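Local coordinates for protein carboxylase (Deinococcus radiodurans, PDB 5H80) that probably catalyses the ATP-dependent carboxylation of biotin, using the biotin carboxylase domain of a single-chain enzyme with its own carrier protein, at residues A[44-47]-A[48-52]; A[64-68]-A[69-73]; A[95-98]-A[99-103]. All coordinates share one frame; numbering follows the deposited sequence.

Overall arrangement
All three contacts lie in the N-terminal biotin carboxylase region, around a parallel sheet of five strands, and follow one another along the chain without nesting or crossing. Each is local and closes no long loop. Contact 1 lies within helix 42-53, which links strands 34-37 and 57-62 as a beta-alpha-beta unit. The chain then leaves strand 57-62 through the turn of contact 2 and enters helix 70-74, where Leu70 packs on Val45 and His71 on Ala44 and Val45, so contacts 1 and 2 touch. Contact 3 comes last, at the end of helix 92-101, about 19 Å centre to centre from each of the others and touching neither; it packs on strands 34-37 and 77-80.

Contact 1: residues A[44-47]-A[48-52]; sequences AVRI and ERAVS
With chi1 at 170°, Val45 sets CG1 beside its own carbonyl carbon, while Arg49, its CG anti to the carbonyl carbon (chi1 -73°), runs extended from CG to NE, so that the two side chains lie alongside each other, pointing the same way. Val45 CG1 thus sits over the centre of one face of the Arg49 guanidinium, 3.6 Å from Arg49 CZ. A branched aliphatic residue suits this place: it covers the flat face and does not compete for the N-H groups at the edge. Arg49 NH2 makes its salt bridge with Glu447 of the second subunit.

The backbone beneath is helix 42-53 of a beta-alpha-beta unit, with i to i+4 bonds such as Glu48 N to Ala44 O (3.0 Å) and Val51 N to Ile47 O (3.0 Å). One turn apart, Ile47 CG2 and Val51 CG2 meet at 4.1 Å, two apolar branches on the flank facing strand 34-37. Arg46 NH1 comes within 3.9 Å of Ala50 CB, a methyl small enough to pack also on helix 336-344. The rest of that guanidinium is held elsewhere: NE bonds His325, and NH2 forms salt bridges with Glu329 and Asp335.

What the helix lays against both arginine heads is mainly apolar; Arg46 pairs with acids of its own chain, whereas the pairing of Arg49 with Glu447 of the second subunit probably helps hold the subunit interface.

Contact 2: residues A[64-68]-A[69-73]; sequences PDDAG and SLHVR
Ser69 is held to Asp66 by the closing bond of a type I beta turn: Ser69 N donates to Asp66 O at 3.3 Å, from well above the carbonyl plane. The same carbonyl oxygen also lies 3.3 Å from Ser69 CB, so backbone and side chain of the serine both lie against the Asp66 carbonyl. Gly68, just before it, takes the third position of the turn, with no side chain to fit in at the tight bend.

The turn carries the polypeptide out of strand 57-62, one of the parallel strands of the N-terminal domain, and into helix 70-74, with Ser69 as the N-cap. A short hydroxyl serves well here: at chi1 172° OG swings beside its own carbonyl carbon and accepts from His71 N (3.2 Å, 151°), a backbone N-H in the first turn of the helix. Ser69 OG also shares a hydrogen bond with His71 ND1 at 2.8 Å, lying in the ring plane at its edge, which helps fix the rotation of the imidazole; on the far side of the ring NE2 bonds Val61 O.

Asp66 approaches the same ring edge. Its OD2 stands 3.5 Å from His71 CE1, near the ring plane, with carboxylate and imidazole planes 54° apart. The stronger partner of Asp66 is Arg40, which forms a salt bridge with OD1. Val72 CG2 lies over one face of the His71 ring, 4.1 Å above its plane and offset toward the rim, and also packs 3.5 Å from Ala67 O.

Contact 3: residues A[95-98]-A[99-103]; sequences LLRV and AQEHA
Leu95 to Glu101 form the last turns of helix 92-101, joined across the two segments by i to i+4 backbone bonds: Ala99 N to Leu95 O (2.9 Å), Gln100 N to Leu96 O (3.1 Å) and Glu101 N to Arg97 O (3.0 Å). His102 N continues the pattern to Val98 O, but His102 is the first residue to leave helical torsions, so this is the C-terminal end of the helix, which packs on the parallel sheet of the domain.

Side chains sort by face. Val98 and Ala99 rest on Leu36 of strand 34-37, the small Ala99 letting the helix lie close, and Leu96 reaches helix 118-126. On the solvent side, where charged residues are well placed, Glu101 reaches back along the helix: its CG, anti to the carbonyl carbon (chi1 -71°), lies 3.0 Å from Arg97 O, and OE2 approaches Arg97 CB at 3.8 Å. The charged ends of the pair do not meet.

His102 combines a ring edge that donates with packing on Val79 of strand 77-80, and Val98 CG1 lies near its ND1, at 3.9 Å. A leucine in its place would probably leave Val98 O without its side-chain donor and the helix end less firmly closed. That oxygen takes two donors from one residue: besides His102 N, His102 ND1 reaches Val98 O at 2.9 Å, in the carbonyl plane and on a lone pair.

Contact 1: residues A[44-47]-A[48-52]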
ATOM      1  N   ALA A  44      -9.680 -13.293  -9.057  1.00 18.14           N
ATOM      2  CA  ALA A  44      -8.907 -14.211  -9.715  1.00 18.15           C
ATOM      3  C   ALA A  44      -7.560 -13.471  -9.780  1.00 21.54           C
ATOM      4  O   ALA A  44      -6.544 -14.124  -9.632  1.00 20.24           O
ATOM      5  CB  ALA A  44      -9.354 -14.407 -11.084  1.00 19.50           C
ATOM      6  N   VAL A  45      -7.643 -12.191 -10.026  1.00 20.83           N
ATOM      7  CA  VAL A  45      -6.336 -11.384 -10.048  1.00 21.43           C
ATOM      8  C   VAL A  45      -5.604 -11.442  -8.657  1.00 19.57           C
ATOM      9  O   VAL A  45      -4.331 -11.717  -8.545  1.00 17.97           O
ATOM     10  CB  VAL A  45      -6.664  -9.926 -10.501  1.00 18.93           C
ATOM     11  CG1 VAL A  45      -5.482  -9.001 -10.327  1.00 20.49           C
ATOM     12  CG2 VAL A  45      -7.068  -9.714 -11.975  1.00 21.50           C
ATOM     13  N   ARG A  46      -6.323 -11.165  -7.611  1.00 21.53           N
ATOM     14  CA  ARG A  46      -5.894 -11.297  -6.271  1.00 18.13           C
ATOM     15  C   ARG A  46      -5.162 -12.625  -5.945  1.00 18.04           C
ATOM     16  O   ARG A  46      -4.025 -12.749  -5.371  1.00 19.71           O
ATOM     17  CB  ARG A  46      -7.088 -11.058  -5.342  1.00 17.66           C
ATOM     18  CG  ARG A  46      -6.691 -11.177  -3.841  1.00 19.46           C
ATOM     19  CD  ARG A  46      -5.761 -10.063  -3.274  1.00 18.86           C
ATOM     20  NE  ARG A  46      -5.221 -10.265  -1.928  1.00 21.03           N
ATOM     21  CZ  ARG A  46      -4.017 -10.805  -1.734  1.00 23.23           C
ATOM     22  NH1 ARG A  46      -3.348 -11.409  -2.679  1.00 22.90           N
ATOM     23  NH2 ARG A  46      -3.498 -10.858  -0.551  1.00 20.27           N
ATOM     24  N   ILE A  47      -5.868 -13.752  -6.261  1.00 19.09           N
ATOM     25  CA  ILE A  47      -5.348 -15.067  -6.122  1.00 19.91           C
ATOM     26  C   ILE A  47      -4.062 -15.280  -6.930  1.00 21.23           C
ATOM     27  O   ILE A  47      -3.132 -15.885  -6.378  1.00 19.90           O
ATOM     28  CB  ILE A  47      -6.413 -16.207  -6.300  1.00 18.95           C
ATOM     29  CG1 ILE A  47      -7.503 -16.019  -5.289  1.00 22.98           C
ATOM     30  CG2 ILE A  47      -5.776 -17.534  -6.165  1.00 20.24           C
ATOM     31  CD1 ILE A  47      -8.798 -16.793  -5.590  1.00 20.24           C
ATOM     32  N   GLU A  48      -4.009 -14.924  -8.223  1.00 20.63           N
ATOM     33  CA  GLU A  48      -2.813 -15.024  -9.077  1.00 23.07           C
ATOM     34  C   GLU A  48      -1.616 -14.332  -8.448  1.00 20.98           C
ATOM     35  O   GLU A  48      -0.597 -14.994  -8.319  1.00 20.19           O
ATOM     36  CB  GLU A  48      -3.033 -14.412 -10.461  1.00 26.22           C
ATOM     37  CG  GLU A  48      -4.049 -15.247 -11.215  1.00 26.67           C
ATOM     38  CD  GLU A  48      -4.668 -14.548 -12.411  1.00 28.58           C
ATOM     39  OE1 GLU A  48      -4.553 -13.344 -12.537  1.00 26.58           O
ATOM     40  OE2 GLU A  48      -5.358 -15.227 -13.222  1.00 28.82           O
ATOM     41  N   ARG A  49      -1.873 -13.244  -7.708  1.00 18.59           N
ATOM     42  CA  ARG A  49      -0.776 -12.435  -7.054  1.00 20.56           C
ATOM     43  C   ARG A  49      -0.282 -13.197  -5.798  1.00 19.29           C
ATOM     44  O   ARG A  49       0.871 -13.357  -5.631  1.00 22.75           O
ATOM     45  CB  ARG A  49      -1.201 -11.026  -6.734  1.00 21.32           C
ATOM     46  CG  ARG A  49      -1.339 -10.077  -7.911  1.00 22.29           C
ATOM     47  CD  ARG A  49      -2.225  -8.909  -7.696  1.00 24.98           C
ATOM     48  NE  ARG A  49      -2.075  -7.991  -8.801  1.00 26.76           N
ATOM     49  CZ  ARG A  49      -2.830  -6.883  -8.985  1.00 23.28           C
ATOM     50  NH1 ARG A  49      -3.794  -6.522  -8.106  1.00 25.74           N
ATOM     51  NH2 ARG A  49      -2.613  -6.145 -10.079  1.00 26.20           N
ATOM     52  N   ALA A  50      -1.141 -13.831  -5.003  1.00 21.46           N
ATOM     53  CA  ALA A  50      -0.710 -14.616  -3.770  1.00 19.45           C
ATOM     54  C   ALA A  50       0.061 -15.941  -4.264  1.00 19.28           C
ATOM     55  O   ALA A  50       1.091 -16.327  -3.760  1.00 22.14           O
ATOM     56  CB  ALA A  50      -1.976 -15.017  -3.030  1.00 19.42           C
ATOM     57  N   VAL A  51      -0.448 -16.564  -5.316  1.00 20.74           N
ATOM     58  CA  VAL A  51       0.196 -17.740  -5.926  1.00 19.58           C
ATOM     59  C   VAL A  51       1.608 -17.410  -6.364  1.00 22.60           C
ATOM     60  O   VAL A  51       2.527 -18.214  -6.081  1.00 22.90           O
ATOM     61  CB  VAL A  51      -0.663 -18.320  -7.042  1.00 21.52           C
ATOM     62  CG1 VAL A  51       0.018 -19.464  -7.848  1.00 23.22           C
ATOM     63  CG2 VAL A  51      -1.923 -18.998  -6.377  1.00 19.71           C
ATOM     64  N   SER A  52       1.769 -16.307  -7.004  1.00 23.68           N
ATOM     65  CA  SER A  52       3.106 -15.821  -7.468  1.00 28.30           C
ATOM     66  C   SER A  52       3.993 -15.521  -6.286  1.00 25.64           C
ATOM     67  O   SER A  52       5.211 -15.914  -6.306  1.00 26.26           O
ATOM     68  CB  SER A  52       3.046 -14.645  -8.406  1.00 23.33           C
ATOM     69  OG  SER A  52       2.487 -14.955  -9.721  1.00 29.01           O
TER

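Contact 2: residues A[64-68]-A[69-73]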
ATOM      1  N   PRO A  64     -15.423 -16.423 -23.048  1.00 29.38           N
ATOM      2  CA  PRO A  64     -15.089 -15.378 -23.982  1.00 27.73           C
ATOM      3  C   PRO A  64     -15.504 -13.899 -23.754  1.00 26.28           C
ATOM      4  O   PRO A  64     -14.743 -12.952 -24.039  1.00 29.86           O
ATOM      5  CB  PRO A  64     -15.670 -15.928 -25.354  1.00 28.04           C
ATOM      6  CG  PRO A  64     -15.935 -17.386 -25.120  1.00 31.22           C
ATOM      7  CD  PRO A  64     -16.276 -17.480 -23.659  1.00 32.21           C
ATOM      8  N   ASP A  65     -16.649 -13.655 -23.177  1.00 25.01           N
ATOM      9  CA  ASP A  65     -17.111 -12.302 -22.819  1.00 29.92           C
ATOM     10  C   ASP A  65     -16.347 -11.689 -21.639  1.00 30.16           C
ATOM     11  O   ASP A  65     -16.577 -10.591 -21.339  1.00 30.12           O
ATOM     12  CB  ASP A  65     -18.556 -12.253 -22.487  1.00 33.12           C
ATOM     13  CG  ASP A  65     -18.903 -12.901 -21.164  1.00 34.33           C
ATOM     14  OD1 ASP A  65     -18.113 -13.649 -20.549  1.00 35.47           O
ATOM     15  OD2 ASP A  65     -20.115 -12.778 -20.815  1.00 43.20           O
ATOM     16  N   ASP A  66     -15.422 -12.458 -21.083  1.00 30.40           N
ATOM     17  CA  ASP A  66     -14.563 -12.062 -19.983  1.00 31.13           C
ATOM     18  C   ASP A  66     -13.150 -11.975 -20.449  1.00 32.09           C
ATOM     19  O   ASP A  66     -12.230 -11.907 -19.631  1.00 32.33           O
ATOM     20  CB  ASP A  66     -14.733 -13.076 -18.837  1.00 31.25           C
ATOM     21  CG  ASP A  66     -14.637 -12.439 -17.438  1.00 29.22           C
ATOM     22  OD1 ASP A  66     -14.717 -11.179 -17.345  1.00 29.67           O
ATOM     23  OD2 ASP A  66     -14.545 -13.239 -16.499  1.00 28.76           O
ATOM     24  N   ALA A  67     -12.887 -12.117 -21.772  1.00 26.02           N
ATOM     25  CA  ALA A  67     -11.534 -12.350 -22.179  1.00 27.96           C
ATOM     26  C   ALA A  67     -10.536 -11.164 -21.972  1.00 24.69           C
ATOM     27  O   ALA A  67      -9.337 -11.399 -21.867  1.00 27.50           O
ATOM     28  CB  ALA A  67     -11.450 -12.948 -23.603  1.00 31.50           C
ATOM     29  N   GLY A  68     -11.035  -9.974 -21.793  1.00 25.09           N
ATOM     30  CA  GLY A  68     -10.142  -8.775 -21.662  1.00 30.75           C
ATOM     31  C   GLY A  68      -9.787  -8.490 -20.188  1.00 30.92           C
ATOM     32  O   GLY A  68      -8.929  -7.690 -19.903  1.00 26.17           O
ATOM     33  N   SER A  69     -10.397  -9.224 -19.327  1.00 25.28           N
ATOM     34  CA  SER A  69     -10.111  -9.217 -17.871  1.00 27.71           C
ATOM     35  C   SER A  69      -8.627  -9.431 -17.614  1.00 23.79           C
ATOM     36  O   SER A  69      -7.958 -10.302 -18.169  1.00 22.84           O
ATOM     37  CB  SER A  69     -10.941 -10.208 -17.068  1.00 27.47           C
ATOM     38  OG  SER A  69     -10.402 -10.222 -15.679  1.00 24.73           O
ATOM     39  N   LEU A  70      -8.091  -8.691 -16.626  1.00 26.43           N
ATOM     40  CA  LEU A  70      -6.693  -8.882 -16.179  1.00 25.13           C
ATOM     41  C   LEU A  70      -6.357 -10.242 -15.686  1.00 23.94           C
ATOM     42  O   LEU A  70      -5.229 -10.707 -15.890  1.00 27.00           O
ATOM     43  CB  LEU A  70      -6.251  -7.790 -15.134  1.00 25.93           C
ATOM     44  CG  LEU A  70      -4.807  -7.873 -14.623  1.00 30.03           C
ATOM     45  CD1 LEU A  70      -3.798  -7.585 -15.725  1.00 34.79           C
ATOM     46  CD2 LEU A  70      -4.621  -6.782 -13.519  1.00 32.29           C
ATOM     47  N   HIS A  71      -7.345 -10.956 -15.110  1.00 23.06           N
ATOM     48  CA  HIS A  71      -7.081 -12.336 -14.666  1.00 25.78           C
ATOM     49  C   HIS A  71      -6.642 -13.340 -15.764  1.00 18.67           C
ATOM     50  O   HIS A  71      -5.967 -14.286 -15.467  1.00 23.37           O
ATOM     51  CB  HIS A  71      -8.250 -12.815 -13.858  1.00 23.04           C
ATOM     52  CG  HIS A  71      -9.321 -13.570 -14.599  1.00 24.56           C
ATOM     53  ND1 HIS A  71     -10.423 -12.986 -15.197  1.00 28.33           N
ATOM     54  CD2 HIS A  71      -9.440 -14.912 -14.787  1.00 29.31           C
ATOM     55  CE1 HIS A  71     -11.158 -13.936 -15.765  1.00 27.07           C
ATOM     56  NE2 HIS A  71     -10.593 -15.104 -15.526  1.00 27.60           N
ATOM     57  N   VAL A  72      -7.012 -13.026 -16.990  1.00 23.54           N
ATOM     58  CA  VAL A  72      -6.567 -13.815 -18.147  1.00 27.40           C
ATOM     59  C   VAL A  72      -5.033 -13.750 -18.325  1.00 23.81           C
ATOM     60  O   VAL A  72      -4.307 -14.774 -18.097  1.00 34.64           O
ATOM     61  CB  VAL A  72      -7.373 -13.383 -19.364  1.00 25.49           C
ATOM     62  CG1 VAL A  72      -6.856 -14.120 -20.608  1.00 27.71           C
ATOM     63  CG2 VAL A  72      -8.861 -13.637 -19.194  1.00 28.64           C
ATOM     64  N   ARG A  73      -4.581 -12.539 -18.660  1.00 31.59           N
ATOM     65  CA  ARG A  73      -3.174 -12.224 -18.892  1.00 36.51           C
ATOM     66  C   ARG A  73      -2.294 -12.508 -17.692  1.00 37.16           C
ATOM     67  O   ARG A  73      -1.141 -12.921 -17.843  1.00 31.70           O
ATOM     68  CB  ARG A  73      -3.014 -10.722 -19.199  1.00 52.58           C
ATOM     69  CG  ARG A  73      -3.329 -10.288 -20.619  1.00 64.20           C
ATOM     70  CD  ARG A  73      -3.374  -8.756 -20.737  1.00 75.96           C
ATOM     71  NE  ARG A  73      -4.461  -8.146 -19.952  1.00 81.95           N
ATOM     72  CZ  ARG A  73      -4.987  -6.936 -20.159  1.00 95.68           C
ATOM     73  NH1 ARG A  73      -4.565  -6.143 -21.149  1.00 95.98           N
ATOM     74  NH2 ARG A  73      -5.969  -6.513 -19.362  1.00104.29           N
TER

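Contact 3: residues A[95-98]-A[99-103]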
ATOM      1  N   LEU A  95     -14.684 -27.536 -14.876  1.00 33.39           N
ATOM      2  CA  LEU A  95     -13.502 -27.124 -14.102  1.00 27.71           C
ATOM      3  C   LEU A  95     -12.647 -28.298 -13.734  1.00 31.16           C
ATOM      4  O   LEU A  95     -11.419 -28.218 -13.882  1.00 28.58           O
ATOM      5  CB  LEU A  95     -14.028 -26.365 -12.841  1.00 26.74           C
ATOM      6  CG  LEU A  95     -14.630 -25.088 -13.165  1.00 27.67           C
ATOM      7  CD1 LEU A  95     -15.395 -24.660 -11.892  1.00 31.16           C
ATOM      8  CD2 LEU A  95     -13.739 -23.982 -13.722  1.00 29.85           C
ATOM      9  N   LEU A  96     -13.279 -29.425 -13.411  1.00 27.55           N
ATOM     10  CA  LEU A  96     -12.560 -30.671 -13.111  1.00 32.79           C
ATOM     11  C   LEU A  96     -11.823 -31.243 -14.337  1.00 32.95           C
ATOM     12  O   LEU A  96     -10.724 -31.769 -14.173  1.00 36.77           O
ATOM     13  CB  LEU A  96     -13.454 -31.718 -12.456  1.00 37.27           C
ATOM     14  CG  LEU A  96     -13.868 -31.280 -11.044  1.00 38.15           C
ATOM     15  CD1 LEU A  96     -14.948 -32.244 -10.582  1.00 44.53           C
ATOM     16  CD2 LEU A  96     -12.737 -31.140 -10.042  1.00 40.94           C
ATOM     17  N   ARG A  97     -12.373 -31.009 -15.527  1.00 31.86           N
ATOM     18  CA  ARG A  97     -11.703 -31.392 -16.735  1.00 33.54           C
ATOM     19  C   ARG A  97     -10.472 -30.536 -16.959  1.00 28.24           C
ATOM     20  O   ARG A  97      -9.411 -31.068 -17.293  1.00 34.34           O
ATOM     21  CB  ARG A  97     -12.618 -31.304 -17.926  1.00 37.18           C
ATOM     22  CG  ARG A  97     -13.560 -32.461 -18.061  1.00 43.28           C
ATOM     23  CD  ARG A  97     -14.184 -32.492 -19.462  1.00 42.60           C
ATOM     24  NE  ARG A  97     -15.243 -31.500 -19.686  1.00 46.26           N
ATOM     25  CZ  ARG A  97     -16.461 -31.543 -19.124  1.00 43.98           C
ATOM     26  NH1 ARG A  97     -16.827 -32.515 -18.285  1.00 52.84           N
ATOM     27  NH2 ARG A  97     -17.341 -30.629 -19.432  1.00 47.62           N
ATOM     28  N   VAL A  98     -10.637 -29.218 -16.752  1.00 31.51           N
ATOM     29  CA  VAL A  98      -9.494 -28.279 -16.869  1.00 27.44           C
ATOM     30  C   VAL A  98      -8.386 -28.679 -15.945  1.00 30.15           C
ATOM     31  O   VAL A  98      -7.160 -28.585 -16.339  1.00 27.60           O
ATOM     32  CB  VAL A  98      -9.877 -26.768 -16.656  1.00 30.32           C
ATOM     33  CG1 VAL A  98      -8.630 -25.845 -16.692  1.00 31.68           C
ATOM     34  CG2 VAL A  98     -10.773 -26.316 -17.758  1.00 28.38           C
ATOM     35  N   ALA A  99      -8.744 -29.049 -14.720  1.00 28.31           N
ATOM     36  CA  ALA A  99      -7.749 -29.333 -13.715  1.00 32.23           C
ATOM     37  C   ALA A  99      -6.955 -30.568 -14.095  1.00 31.93           C
ATOM     38  O   ALA A  99      -5.737 -30.637 -13.931  1.00 33.30           O
ATOM     39  CB  ALA A  99      -8.431 -29.549 -12.392  1.00 36.15           C
ATOM     40  N   GLN A 100      -7.683 -31.604 -14.546  1.00 29.97           N
ATOM     41  CA  GLN A 100      -7.037 -32.867 -14.998  1.00 34.58           C
ATOM     42  C   GLN A 100      -6.073 -32.665 -16.139  1.00 34.40           C
ATOM     43  O   GLN A 100      -4.974 -33.207 -16.116  1.00 35.97           O
ATOM     44  CB  GLN A 100      -8.139 -33.834 -15.484  1.00 38.50           C
ATOM     45  CG  GLN A 100      -7.631 -35.231 -15.908  1.00 44.20           C
ATOM     46  CD  GLN A 100      -8.751 -36.170 -16.360  1.00 58.09           C
ATOM     47  OE1 GLN A 100      -9.243 -36.995 -15.586  1.00 57.53           O
ATOM     48  NE2 GLN A 100      -9.143 -36.056 -17.625  1.00 57.27           N
ATOM     49  N   GLU A 101      -6.519 -31.897 -17.134  1.00 34.70           N
ATOM     50  CA  GLU A 101      -5.892 -31.682 -18.407  1.00 34.95           C
ATOM     51  C   GLU A 101      -4.672 -30.810 -18.254  1.00 42.35           C
ATOM     52  O   GLU A 101      -3.758 -30.915 -19.025  1.00 35.72           O
ATOM     53  CB  GLU A 101      -6.888 -31.019 -19.334  1.00 41.06           C
ATOM     54  CG  GLU A 101      -7.973 -32.000 -19.738  1.00 42.81           C
ATOM     55  CD  GLU A 101      -8.945 -31.483 -20.761  1.00 49.60           C
ATOM     56  OE1 GLU A 101      -8.544 -30.736 -21.659  1.00 54.61           O
ATOM     57  OE2 GLU A 101     -10.126 -31.849 -20.694  1.00 61.72           O
ATOM     58  N   HIS A 102      -4.672 -29.945 -17.241  1.00 36.08           N
ATOM     59  CA  HIS A 102      -3.523 -29.049 -16.989  1.00 32.49           C
ATOM     60  C   HIS A 102      -2.777 -29.320 -15.729  1.00 28.64           C
ATOM     61  O   HIS A 102      -1.932 -28.486 -15.302  1.00 35.40           O
ATOM     62  CB  HIS A 102      -4.035 -27.586 -17.022  1.00 28.57           C
ATOM     63  CG  HIS A 102      -4.570 -27.202 -18.339  1.00 34.51           C
ATOM     64  ND1 HIS A 102      -5.815 -27.611 -18.761  1.00 32.08           N
ATOM     65  CD2 HIS A 102      -4.006 -26.567 -19.383  1.00 30.12           C
ATOM     66  CE1 HIS A 102      -6.016 -27.188 -19.995  1.00 36.04           C
ATOM     67  NE2 HIS A 102      -4.932 -26.561 -20.396  1.00 34.64           N
ATOM     68  N   ALA A 103      -2.915 -30.538 -15.188  1.00 30.34           N
ATOM     69  CA  ALA A 103      -2.146 -30.999 -14.059  1.00 32.70           C
ATOM     70  C   ALA A 103      -2.182 -29.998 -12.862  1.00 27.18           C
ATOM     71  O   ALA A 103      -1.167 -29.836 -12.159  1.00 33.26           O
ATOM     72  CB  ALA A 103      -0.701 -31.267 -14.472  1.00 30.89           C
TER